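Local coordinates for protein 4-hydroxythreonine-4-phosphate dehydrogenase (Legionella pneumophila subsp. pneumophila, PDB 6XMY) that probably catalyses the NAD-dependent oxidation of 4-(phosphooxy)-L-threonine in pyridoxine 5'-phosphate biosynthesis, with a divalent metal ion as cofactor, at residues A[49-62]-A[74-88]. Numbering follows the deposited sequence. Where two conformers were deposited one is given.
Sequences RASELNLSIKFLEY and YLTVWPVPCAAPVIS. With EDO (1,2-ethanediol), chain E; EDO (1,2-ethanediol), chain F.
The Y74 ring meets K58 obliquely, with Y74 CD2 3.7 Å from K58 CB; Y74 CD2 also touches L60 CD1. L75 N bonds to K58 O, and L75 O accepts L60 N at 2.9 Å. The L75 side chain packs beside F59 and touches I57 CG2, a methyl that also lies over one face of the F59 ring. T76 CG2 comes to the edge of the Y62 ring. V77 N bonds to L60 O almost head-on (C=O...N 172°), while V77 CG2 reaches the edge of the F59 ring. This parallel ladder joins strand 58-61, the outermost within this chain, to strand 74-79, which pairs on its other side with strand 37-41. V77 O takes Y62 N from above its carbonyl plane, at 2.8 Å. The six-membered ring of W78 and the Y62 ring are near parallel (22°) but slid apart and barely overlap, centroids 5.6 Å apart. Further on, V86 CG1 sits at the edge of the R49 guanidinium. R49 CG is anti to the backbone N (chi1 -172°), and bends at chi2 and chi3 bring the guanidinium to V86 and S88; R49 NH1 makes a salt bridge to D25. S88 OG donates to the syn lone pair of E52 OE1 at 2.6 Å. A 1,2-ethanediol, probably from the crystallisation liquor, accepts R49 NH2 through O1 at 2.8 Å, and that O1 also bonds to S88 OG.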
loop_
_atom_site.group_PDB
_atom_site.type_symbol
_atom_site.label_atom_id
_atom_site.label_comp_id
_atom_site.label_asym_id
_atom_site.label_seq_id
_atom_site.Cartn_x
_atom_site.Cartn_y
_atom_site.Cartn_z
ATOM N N ARG A 49 0.256 14.816 19.733
ATOM C CA ARG A 49 -0.416 15.155 18.483
ATOM C C ARG A 49 -1.918 15.310 18.697
ATOM O O ARG A 49 -2.535 16.226 18.144
ATOM C CB ARG A 49 -0.085 14.109 17.417
ATOM C CG ARG A 49 -0.567 14.443 15.993
ATOM C CD ARG A 49 0.140 15.679 15.391
ATOM N NE ARG A 49 1.597 15.576 15.429
ATOM C CZ ARG A 49 2.347 14.957 14.519
ATOM N NH1 ARG A 49 1.780 14.358 13.468
ATOM N NH2 ARG A 49 3.673 14.923 14.668
ATOM N N ALA A 50 -2.517 14.454 19.538
ATOM C CA ALA A 50 -3.933 14.603 19.864
ATOM C C ALA A 50 -4.199 15.951 20.528
ATOM O O ALA A 50 -5.184 16.634 20.215
ATOM C CB ALA A 50 -4.385 13.444 20.764
ATOM N N SER A 51 -3.328 16.350 21.451
ATOM C CA SER A 51 -3.472 17.662 22.075
ATOM C C SER A 51 -3.361 18.780 21.046
ATOM O O SER A 51 -4.142 19.738 21.079
ATOM C CB SER A 51 -2.428 17.836 23.174
ATOM O OG SER A 51 -2.707 16.981 24.267
ATOM N N GLU A 52 -2.394 18.681 20.129
ATOM C CA GLU A 52 -2.245 19.713 19.108
ATOM C C GLU A 52 -3.490 19.805 18.236
ATOM O O GLU A 52 -3.866 20.902 17.795
ATOM C CB GLU A 52 -1.008 19.422 18.255
ATOM C CG GLU A 52 -0.706 20.525 17.243
ATOM C CD GLU A 52 0.521 20.249 16.380
ATOM O OE1 GLU A 52 1.095 19.147 16.471
ATOM O OE2 GLU A 52 0.910 21.146 15.608
ATOM N N LEU A 53 -4.148 18.670 17.995
ATOM C CA LEU A 53 -5.365 18.601 17.198
ATOM C C LEU A 53 -6.622 18.884 18.006
ATOM O O LEU A 53 -7.719 18.824 17.444
ATOM C CB LEU A 53 -5.486 17.223 16.538
ATOM C CG LEU A 53 -4.409 16.886 15.510
ATOM C CD1 LEU A 53 -4.495 15.429 15.124
ATOM C CD2 LEU A 53 -4.556 17.775 14.269
ATOM N N ASN A 54 -6.486 19.172 19.304
ATOM C CA ASN A 54 -7.626 19.439 20.182
ATOM C C ASN A 54 -8.585 18.252 20.263
ATOM O O ASN A 54 -9.803 18.427 20.391
ATOM C CB ASN A 54 -8.356 20.735 19.808
ATOM C CG ASN A 54 -7.474 21.961 19.953
ATOM O OD1 ASN A 54 -6.827 22.155 20.982
ATOM N ND2 ASN A 54 -7.432 22.785 18.916
ATOM N N LEU A 55 -8.040 17.039 20.195
ATOM C CA LEU A 55 -8.815 15.810 20.270
ATOM C C LEU A 55 -8.779 15.269 21.690
ATOM O O LEU A 55 -7.739 15.318 22.355
ATOM C CB LEU A 55 -8.221 14.752 19.339
ATOM C CG LEU A 55 -8.249 15.041 17.839
ATOM C CD1 LEU A 55 -7.522 13.945 17.069
ATOM C CD2 LEU A 55 -9.685 15.197 17.344
ATOM N N SER A 56 -9.919 14.757 22.149
ATOM C CA SER A 56 -10.031 14.122 23.461
ATOM C C SER A 56 -10.082 12.613 23.241
ATOM O O SER A 56 -11.115 12.068 22.844
ATOM C CB SER A 56 -11.270 14.623 24.195
ATOM O OG SER A 56 -11.172 16.010 24.481
ATOM N N ILE A 57 -8.963 11.943 23.500
ATOM C CA ILE A 57 -8.825 10.507 23.280
ATOM C C ILE A 57 -8.296 9.878 24.554
ATOM O O ILE A 57 -7.407 10.435 25.209
ATOM C CB ILE A 57 -7.856 10.220 22.113
ATOM C CG1 ILE A 57 -8.417 10.777 20.807
ATOM C CG2 ILE A 57 -7.583 8.727 21.979
ATOM C CD1 ILE A 57 -7.426 10.784 19.673
ATOM N N LYS A 58 -8.832 8.710 24.901
ATOM C CA LYS A 58 -8.302 7.926 26.007
ATOM C C LYS A 58 -7.426 6.819 25.439
ATOM O O LYS A 58 -7.884 6.002 24.632
ATOM C CB LYS A 58 -9.431 7.357 26.860
ATOM C CG LYS A 58 -10.192 8.441 27.621
ATOM C CD LYS A 58 -11.427 7.889 28.291
ATOM C CE LYS A 58 -12.293 8.998 28.856
ATOM N NZ LYS A 58 -11.541 9.861 29.801
ATOM N N PHE A 59 -6.171 6.794 25.851
ATOM C CA PHE A 59 -5.203 5.853 25.313
ATOM C C PHE A 59 -5.050 4.658 26.240
ATOM O O PHE A 59 -4.938 4.810 27.463
ATOM C CB PHE A 59 -3.846 6.534 25.139
ATOM C CG PHE A 59 -3.854 7.632 24.113
ATOM C CD1 PHE A 59 -3.615 7.348 22.776
ATOM C CD2 PHE A 59 -4.121 8.942 24.482
ATOM C CE1 PHE A 59 -3.633 8.359 21.829
ATOM C CE2 PHE A 59 -4.129 9.956 23.537
ATOM C CZ PHE A 59 -3.885 9.662 22.211
ATOM N N LEU A 60 -5.030 3.469 25.647
ATOM C CA LEU A 60 -4.760 2.240 26.373
ATOM C C LEU A 60 -3.497 1.616 25.806
ATOM O O LEU A 60 -3.285 1.621 24.593
ATOM C CB LEU A 60 -5.916 1.247 26.198
ATOM C CG LEU A 60 -7.280 1.669 26.746
ATOM C CD1 LEU A 60 -8.369 0.740 26.241
ATOM C CD2 LEU A 60 -7.257 1.688 28.261
ATOM N N GLU A 61 -2.654 1.070 26.670
ATOM C CA GLU A 61 -1.530 0.292 26.186
ATOM C C GLU A 61 -1.984 -1.125 25.853
ATOM O O GLU A 61 -2.734 -1.752 26.609
ATOM C CB GLU A 61 -0.398 0.280 27.211
ATOM C CG GLU A 61 0.214 1.668 27.391
ATOM C CD GLU A 61 1.478 1.651 28.219
ATOM O OE1 GLU A 61 2.009 0.553 28.483
ATOM O OE2 GLU A 61 1.940 2.741 28.607
ATOM N N TYR A 62 -1.525 -1.617 24.708
ATOM C CA TYR A 62 -1.935 -2.928 24.227
ATOM C C TYR A 62 -1.591 -4.024 25.225
ATOM O O TYR A 62 -0.505 -4.040 25.810
ATOM C CB TYR A 62 -1.245 -3.247 22.899
ATOM C CG TYR A 62 -1.546 -4.655 22.454
ATOM C CD1 TYR A 62 -2.785 -4.978 21.914
ATOM C CD2 TYR A 62 -0.616 -5.676 22.619
ATOM C CE1 TYR A 62 -3.083 -6.281 21.530
ATOM C CE2 TYR A 62 -0.909 -6.973 22.246
ATOM C CZ TYR A 62 -2.138 -7.268 21.696
ATOM O OH TYR A 62 -2.424 -8.563 21.328
ATOM N N TYR A 74 -11.549 5.457 22.527
ATOM C CA TYR A 74 -10.317 4.861 23.009
ATOM C C TYR A 74 -9.410 4.546 21.833
ATOM O O TYR A 74 -9.868 4.322 20.706
ATOM C CB TYR A 74 -10.597 3.579 23.798
ATOM C CG TYR A 74 -11.333 3.853 25.082
ATOM C CD1 TYR A 74 -12.713 4.034 25.091
ATOM C CD2 TYR A 74 -10.648 3.952 26.287
ATOM C CE1 TYR A 74 -13.388 4.291 26.265
ATOM C CE2 TYR A 74 -11.320 4.213 27.463
ATOM C CZ TYR A 74 -12.681 4.378 27.446
ATOM O OH TYR A 74 -13.339 4.633 28.620
ATOM N N LEU A 75 -8.113 4.566 22.094
ATOM C CA LEU A 75 -7.142 4.144 21.102
ATOM C C LEU A 75 -6.111 3.288 21.813
ATOM O O LEU A 75 -5.521 3.720 22.812
ATOM C CB LEU A 75 -6.477 5.351 20.442
ATOM C CG LEU A 75 -5.743 5.010 19.146
ATOM C CD1 LEU A 75 -6.690 4.481 18.080
ATOM C CD2 LEU A 75 -5.053 6.266 18.673
ATOM N N THR A 76 -5.909 2.077 21.310
ATOM C CA THR A 76 -4.958 1.145 21.891
ATOM C C THR A 76 -3.646 1.230 21.129
ATOM O O THR A 76 -3.639 1.211 19.891
ATOM C CB THR A 76 -5.525 -0.274 21.862
ATOM O OG1 THR A 76 -6.680 -0.329 22.715
ATOM C CG2 THR A 76 -4.484 -1.290 22.350
ATOM N N VAL A 77 -2.544 1.344 21.872
ATOM C CA VAL A 77 -1.227 1.606 21.314
ATOM C C VAL A 77 -0.261 0.535 21.787
ATOM O O VAL A 77 -0.252 0.178 22.973
ATOM C CB VAL A 77 -0.723 3.005 21.746
ATOM C CG1 VAL A 77 0.670 3.292 21.176
ATOM C CG2 VAL A 77 -1.730 4.097 21.364
ATOM N N TRP A 78 0.569 0.036 20.858
ATOM C CA TRP A 78 1.768 -0.741 21.147
ATOM C C TRP A 78 2.924 0.254 21.134
ATOM O O TRP A 78 3.393 0.642 20.059
ATOM C CB TRP A 78 1.982 -1.831 20.088
ATOM C CG TRP A 78 3.184 -2.716 20.351
ATOM C CD1 TRP A 78 4.486 -2.321 20.475
ATOM C CD2 TRP A 78 3.190 -4.143 20.522
ATOM N NE1 TRP A 78 5.297 -3.400 20.718
ATOM C CE2 TRP A 78 4.528 -4.530 20.758
ATOM C CE3 TRP A 78 2.194 -5.131 20.509
ATOM C CZ2 TRP A 78 4.898 -5.863 20.971
ATOM C CZ3 TRP A 78 2.563 -6.466 20.725
ATOM C CH2 TRP A 78 3.906 -6.815 20.947
ATOM N N PRO A 79 3.396 0.709 22.289
ATOM C CA PRO A 79 4.365 1.809 22.297
ATOM C C PRO A 79 5.717 1.407 21.725
ATOM O O PRO A 79 6.253 0.333 22.011
ATOM C CB PRO A 79 4.475 2.166 23.785
ATOM C CG PRO A 79 3.165 1.691 24.369
ATOM C CD PRO A 79 2.919 0.398 23.647
ATOM N N VAL A 80 6.264 2.296 20.903
ATOM C CA VAL A 80 7.615 2.182 20.358
ATOM C C VAL A 80 8.212 3.578 20.466
ATOM O O VAL A 80 7.624 4.527 19.947
ATOM C CB VAL A 80 7.598 1.746 18.883
ATOM C CG1 VAL A 80 9.022 1.587 18.367
ATOM C CG2 VAL A 80 6.795 0.453 18.692
ATOM N N PRO A 81 9.363 3.762 21.110
ATOM C CA PRO A 81 9.827 5.125 21.422
ATOM C C PRO A 81 10.603 5.764 20.276
ATOM O O PRO A 81 11.531 5.167 19.727
ATOM C CB PRO A 81 10.733 4.910 22.640
ATOM C CG PRO A 81 11.260 3.494 22.461
ATOM C CD PRO A 81 10.147 2.717 21.799
ATOM N N CYS A 82 10.243 7.005 19.941
ATOM C CA CYS A 82 11.082 7.801 19.053
ATOM C C CYS A 82 12.428 8.064 19.718
ATOM O O CYS A 82 12.533 8.146 20.942
ATOM C CB CYS A 82 10.424 9.151 18.740
ATOM S SG CYS A 82 8.941 9.043 17.746
ATOM N N ALA A 83 13.476 8.176 18.899
ATOM C CA ALA A 83 14.785 8.532 19.439
ATOM C C ALA A 83 14.816 9.971 19.939
ATOM O O ALA A 83 15.535 10.279 20.902
ATOM C CB ALA A 83 15.877 8.320 18.393
ATOM N N ALA A 84 14.045 10.856 19.313
ATOM C CA ALA A 84 13.984 12.254 19.706
ATOM C C ALA A 84 12.539 12.718 19.662
ATOM O O ALA A 84 11.757 12.258 18.819
ATOM C CB ALA A 84 14.831 13.144 18.783
ATOM N N PRO A 85 12.155 13.625 20.558
ATOM C CA PRO A 85 10.802 14.184 20.511
ATOM C C PRO A 85 10.525 14.812 19.158
ATOM O O PRO A 85 11.414 15.374 18.510
ATOM C CB PRO A 85 10.816 15.237 21.625
ATOM C CG PRO A 85 11.816 14.718 22.586
ATOM C CD PRO A 85 12.891 14.070 21.752
ATOM N N VAL A 86 9.269 14.720 18.755
ATOM C CA VAL A 86 8.834 15.029 17.399
ATOM C C VAL A 86 8.275 16.443 17.361
ATOM O O VAL A 86 7.547 16.867 18.267
ATOM C CB VAL A 86 7.779 14.001 16.942
ATOM C CG1 VAL A 86 7.285 14.340 15.534
ATOM C CG2 VAL A 86 8.339 12.574 16.996
ATOM N N ILE A 87 8.594 17.167 16.293
ATOM C CA ILE A 87 8.001 18.464 16.002
ATOM C C ILE A 87 7.205 18.296 14.716
ATOM O O ILE A 87 7.751 17.842 13.705
ATOM C CB ILE A 87 9.087 19.542 15.857
ATOM C CG1 ILE A 87 9.831 19.710 17.189
ATOM C CG2 ILE A 87 8.484 20.867 15.392
ATOM C CD1 ILE A 87 11.140 20.453 17.050
ATOM N N SER A 88 5.914 18.626 14.761
ATOM C CA SER A 88 5.047 18.431 13.602
ATOM C C SER A 88 5.620 19.100 12.363
ATOM O O SER A 88 5.997 20.277 12.396
ATOM C CB SER A 88 3.661 18.998 13.886
ATOM O OG SER A 88 3.112 18.366 15.019
HETATM C C1 EDO E . 3.941 16.173 18.348
HETATM O O1 EDO E . 4.487 16.229 17.029
HETATM C C2 EDO E . 3.027 17.370 18.540
HETATM O O2 EDO E . 1.945 17.242 17.618
HETATM C C1 EDO F . 6.697 13.613 21.567
HETATM O O1 EDO F . 7.484 13.110 20.479
HETATM C C2 EDO F . 6.080 14.959 21.197
HETATM O O2 EDO F . 7.096 15.957 21.005
#